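Phosphotransferase system, HPr-related proteins (Thermoanaerobacter tengcongensis, PDB 3LE1) probably relays phosphoryl groups as the general, non-sugar-specific carrier protein of the phosphoenolpyruvate-dependent system that phosphorylates sugars while importing them. Local coordinates at residues A[22-33]-A[72-81]. Sequence-based numbering, arbitrary orientation.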
loop_
_atom_site.group_PDB
_atom_site.type_symbol
_atom_site.label_atom_id
_atom_site.label_comp_id
_atom_site.label_asym_id
_atom_site.label_seq_id
_atom_site.Cartn_x
_atom_site.Cartn_y
_atom_site.Cartn_z
ATOM N N PHE A 22 -6.336 2.975 -1.140
ATOM C CA PHE A 22 -5.070 2.291 -1.331
ATOM C C PHE A 22 -5.201 1.276 -2.458
ATOM O O PHE A 22 -4.406 1.292 -3.392
ATOM C CB PHE A 22 -4.628 1.609 -0.037
ATOM C CG PHE A 22 -3.258 0.986 -0.113
ATOM C CD1 PHE A 22 -2.129 1.713 0.234
ATOM C CD2 PHE A 22 -3.100 -0.330 -0.519
ATOM C CE1 PHE A 22 -0.874 1.136 0.171
ATOM C CE2 PHE A 22 -1.842 -0.909 -0.579
ATOM C CZ PHE A 22 -0.734 -0.172 -0.230
ATOM N N VAL A 23 -6.222 0.418 -2.380
ATOM C CA VAL A 23 -6.453 -0.624 -3.373
ATOM C C VAL A 23 -6.824 0.009 -4.705
ATOM O O VAL A 23 -6.424 -0.459 -5.772
ATOM C CB VAL A 23 -7.588 -1.569 -2.932
ATOM C CG1 VAL A 23 -8.034 -2.453 -4.087
ATOM C CG2 VAL A 23 -7.153 -2.412 -1.743
ATOM N N GLN A 24 -7.599 1.081 -4.612
ATOM C CA GLN A 24 -7.982 1.888 -5.750
ATOM C C GLN A 24 -6.748 2.398 -6.491
ATOM O O GLN A 24 -6.635 2.262 -7.699
ATOM C CB GLN A 24 -8.819 3.068 -5.249
ATOM N N THR A 25 -5.821 2.982 -5.747
ATOM C CA THR A 25 -4.624 3.545 -6.341
ATOM C C THR A 25 -3.733 2.440 -6.907
ATOM O O THR A 25 -3.258 2.538 -8.044
ATOM C CB THR A 25 -3.867 4.418 -5.318
ATOM O OG1 THR A 25 -4.709 5.515 -4.928
ATOM C CG2 THR A 25 -2.575 4.961 -5.899
ATOM N N ALA A 26 -3.519 1.383 -6.127
ATOM C CA ALA A 26 -2.716 0.253 -6.594
ATOM C C ALA A 26 -3.301 -0.297 -7.880
ATOM O O ALA A 26 -2.573 -0.656 -8.810
ATOM C CB ALA A 26 -2.655 -0.841 -5.536
ATOM N N SER A 27 -4.626 -0.355 -7.931
ATOM C CA SER A 27 -5.319 -0.957 -9.062
ATOM C C SER A 27 -5.230 -0.104 -10.334
ATOM O O SER A 27 -5.620 -0.545 -11.402
ATOM C CB SER A 27 -6.782 -1.252 -8.702
ATOM O OG SER A 27 -6.881 -2.237 -7.676
ATOM N N LYS A 28 -4.724 1.120 -10.221
ATOM C CA LYS A 28 -4.507 1.953 -11.403
ATOM C C LYS A 28 -3.341 1.457 -12.259
ATOM O O LYS A 28 -3.215 1.830 -13.426
ATOM C CB LYS A 28 -4.252 3.402 -11.006
ATOM C CG LYS A 28 -5.399 4.044 -10.270
ATOM C CD LYS A 28 -5.346 5.548 -10.403
ATOM C CE LYS A 28 -4.181 6.126 -9.643
ATOM N NZ LYS A 28 -4.466 7.547 -9.306
ATOM N N PHE A 29 -2.492 0.613 -11.681
ATOM C CA PHE A 29 -1.262 0.186 -12.346
ATOM C C PHE A 29 -1.277 -1.275 -12.785
ATOM O O PHE A 29 -1.974 -2.108 -12.195
ATOM C CB PHE A 29 -0.054 0.479 -11.441
ATOM C CG PHE A 29 0.084 1.936 -11.085
ATOM C CD1 PHE A 29 0.812 2.782 -11.900
ATOM C CD2 PHE A 29 -0.539 2.463 -9.960
ATOM C CE1 PHE A 29 0.937 4.120 -11.602
ATOM C CE2 PHE A 29 -0.421 3.815 -9.648
ATOM C CZ PHE A 29 0.320 4.645 -10.472
ATOM N N SER A 30 -0.519 -1.586 -13.831
ATOM C CA SER A 30 -0.513 -2.945 -14.386
ATOM C C SER A 30 0.360 -3.913 -13.600
ATOM O O SER A 30 0.117 -5.114 -13.586
ATOM C CB SER A 30 -0.054 -2.934 -15.845
ATOM O OG SER A 30 1.182 -2.261 -15.980
ATOM N N SER A 31 1.405 -3.383 -12.976
ATOM C CA SER A 31 2.301 -4.183 -12.156
ATOM C C SER A 31 1.561 -5.029 -11.126
ATOM O O SER A 31 0.502 -4.644 -10.626
ATOM C CB SER A 31 3.265 -3.272 -11.403
ATOM O OG SER A 31 4.235 -2.732 -12.275
ATOM N N GLN A 32 2.161 -6.160 -10.777
ATOM C CA GLN A 32 1.807 -6.849 -9.556
ATOM C C GLN A 32 2.375 -6.036 -8.404
ATOM O O GLN A 32 3.522 -5.597 -8.457
ATOM C CB GLN A 32 2.403 -8.248 -9.558
ATOM C CG GLN A 32 1.612 -9.222 -10.387
ATOM C CD GLN A 32 2.076 -10.630 -10.156
ATOM O OE1 GLN A 32 1.388 -11.425 -9.518
ATOM N NE2 GLN A 32 3.266 -10.943 -10.644
ATOM N N ILE A 33 1.560 -5.810 -7.379
ATOM C CA ILE A 33 1.973 -4.996 -6.237
ATOM C C ILE A 33 1.678 -5.709 -4.922
ATOM O O ILE A 33 0.614 -6.310 -4.757
ATOM C CB ILE A 33 1.278 -3.615 -6.208
ATOM C CG1 ILE A 33 1.338 -2.931 -7.574
ATOM C CG2 ILE A 33 1.926 -2.726 -5.150
ATOM C CD1 ILE A 33 0.416 -1.732 -7.658
ATOM N N GLU A 72 6.470 3.817 -10.796
ATOM C CA GLU A 72 5.470 4.860 -10.590
ATOM C C GLU A 72 4.250 4.366 -9.807
ATOM O O GLU A 72 3.584 5.155 -9.128
ATOM C CB GLU A 72 5.080 5.491 -11.923
ATOM C CG GLU A 72 6.198 6.413 -12.402
ATOM C CD GLU A 72 6.212 6.621 -13.903
ATOM O OE1 GLU A 72 6.407 5.632 -14.657
ATOM O OE2 GLU A 72 6.062 7.794 -14.312
ATOM N N ALA A 73 3.997 3.065 -9.866
ATOM C CA ALA A 73 2.999 2.442 -9.016
ATOM C C ALA A 73 3.415 2.621 -7.554
ATOM O O ALA A 73 2.615 3.072 -6.709
ATOM C CB ALA A 73 2.853 0.968 -9.355
ATOM N N ILE A 74 4.674 2.306 -7.242
ATOM C CA ILE A 74 5.141 2.466 -5.872
ATOM C C ILE A 74 5.100 3.946 -5.480
ATOM O O ILE A 74 4.635 4.293 -4.402
ATOM C CB ILE A 74 6.549 1.854 -5.680
ATOM C CG1 ILE A 74 6.470 0.319 -5.799
ATOM C CG2 ILE A 74 7.138 2.270 -4.341
ATOM C CD1 ILE A 74 5.571 -0.315 -4.729
ATOM N N LYS A 75 5.550 4.823 -6.373
ATOM C CA LYS A 75 5.553 6.250 -6.070
ATOM C C LYS A 75 4.144 6.756 -5.756
ATOM O O LYS A 75 3.941 7.555 -4.831
ATOM C CB LYS A 75 6.140 7.051 -7.222
ATOM C CG LYS A 75 6.034 8.539 -6.993
ATOM C CD LYS A 75 7.019 9.304 -7.821
ATOM N N ALA A 76 3.166 6.277 -6.517
ATOM C CA ALA A 76 1.784 6.707 -6.320
ATOM C C ALA A 76 1.280 6.322 -4.926
ATOM O O ALA A 76 0.544 7.073 -4.265
ATOM C CB ALA A 76 0.892 6.106 -7.388
ATOM N N LEU A 77 1.684 5.144 -4.475
ATOM C CA LEU A 77 1.287 4.668 -3.152
ATOM C C LEU A 77 2.027 5.417 -2.042
ATOM O O LEU A 77 1.440 5.773 -1.006
ATOM C CB LEU A 77 1.537 3.162 -3.059
ATOM C CG LEU A 77 0.578 2.367 -3.948
ATOM C CD1 LEU A 77 1.027 0.916 -4.095
ATOM C CD2 LEU A 77 -0.876 2.443 -3.464
ATOM N N VAL A 78 3.313 5.661 -2.261
ATOM C CA VAL A 78 4.122 6.417 -1.318
ATOM C C VAL A 78 3.521 7.797 -1.106
ATOM O O VAL A 78 3.339 8.233 0.033
ATOM C CB VAL A 78 5.572 6.569 -1.823
ATOM C CG1 VAL A 78 6.300 7.706 -1.098
ATOM C CG2 VAL A 78 6.314 5.256 -1.686
ATOM N N ASP A 79 3.209 8.462 -2.215
ATOM C CA ASP A 79 2.565 9.767 -2.193
ATOM C C ASP A 79 1.199 9.738 -1.508
ATOM O O ASP A 79 0.858 10.652 -0.767
ATOM C CB ASP A 79 2.450 10.326 -3.620
ATOM C CG ASP A 79 3.811 10.651 -4.232
ATOM O OD1 ASP A 79 4.823 10.631 -3.504
ATOM O OD2 ASP A 79 3.872 10.932 -5.449
ATOM N N LEU A 80 0.418 8.693 -1.748
ATOM C CA LEU A 80 -0.888 8.593 -1.101
ATOM C C LEU A 80 -0.717 8.492 0.411
ATOM O O LEU A 80 -1.394 9.176 1.176
ATOM C CB LEU A 80 -1.653 7.386 -1.634
ATOM C CG LEU A 80 -3.142 7.218 -1.329
ATOM C CD1 LEU A 80 -3.973 8.333 -1.960
ATOM C CD2 LEU A 80 -3.614 5.872 -1.823
ATOM N N ILE A 81 0.211 7.648 0.845
ATOM C CA ILE A 81 0.479 7.474 2.267
ATOM C C ILE A 81 1.026 8.746 2.931
ATOM O O ILE A 81 0.557 9.145 3.999
ATOM C CB ILE A 81 1.414 6.272 2.512
ATOM C CG1 ILE A 81 0.645 4.969 2.281
ATOM C CG2 ILE A 81 1.999 6.309 3.919
ATOM C CD1 ILE A 81 1.521 3.743 2.042
#
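Ala73 puts its CA over the centre of one face of the Phe29 ring, 3.4 Å from the centroid and 3° off the normal, a CH-pi contact in which alanine suits the place because so little side chain separates helix from ring. The CB of Ala73 lies beneath the root of the ring, 3.4 Å from Phe29 CG, and also meets Ile33 CD1. Phe29 is the last residue of the type I turn that starts at Ala26; with its CG beside the backbone N (chi1 -59°), the ring is laid across the helix, and its far end comes within 3.5 Å of Ala76 CB at Phe29 CZ. Putting an alanine in place of Phe29 would probably open a gap over Ala73 and Ala76 and leave the turn more loosely held to the helix. The small methyl of Ala76 fits between the Phe29 ring and Thr25 CG2. Leu77 divides its branches: CD1 meets Ile33 CG2 of the strand tip to tip, while CD2 slides past Thr25 and sits over one face of the Phe22 ring, toward its rim, 4.0 Å from the centroid. Leu80 reaches Thr25 tip to tip, its CD2 3.3 Å from Thr25 OG1; that hydroxyl is hydrogen-bonded to Leu21 O within its own helix, which lets a threonine face an apolar neighbour. Ile81, a branched apolar chain suited to this buried place, brings CD1 to the edge of the Phe22 ring, 4.0 Å from CE1. The short segments 22-26 and 72-81 run nearly antiparallel, at 155° with axes 9.7 Å apart. In this open-faced beta-sandwich of HPr, both helices pack on one side of the antiparallel sheet: Phe22 and Ile74 share Leu63 of strand 60-66, Ile81 rests on Ile6 of strand 2-7, and helix 47-53 touches Phe22 through Ile50.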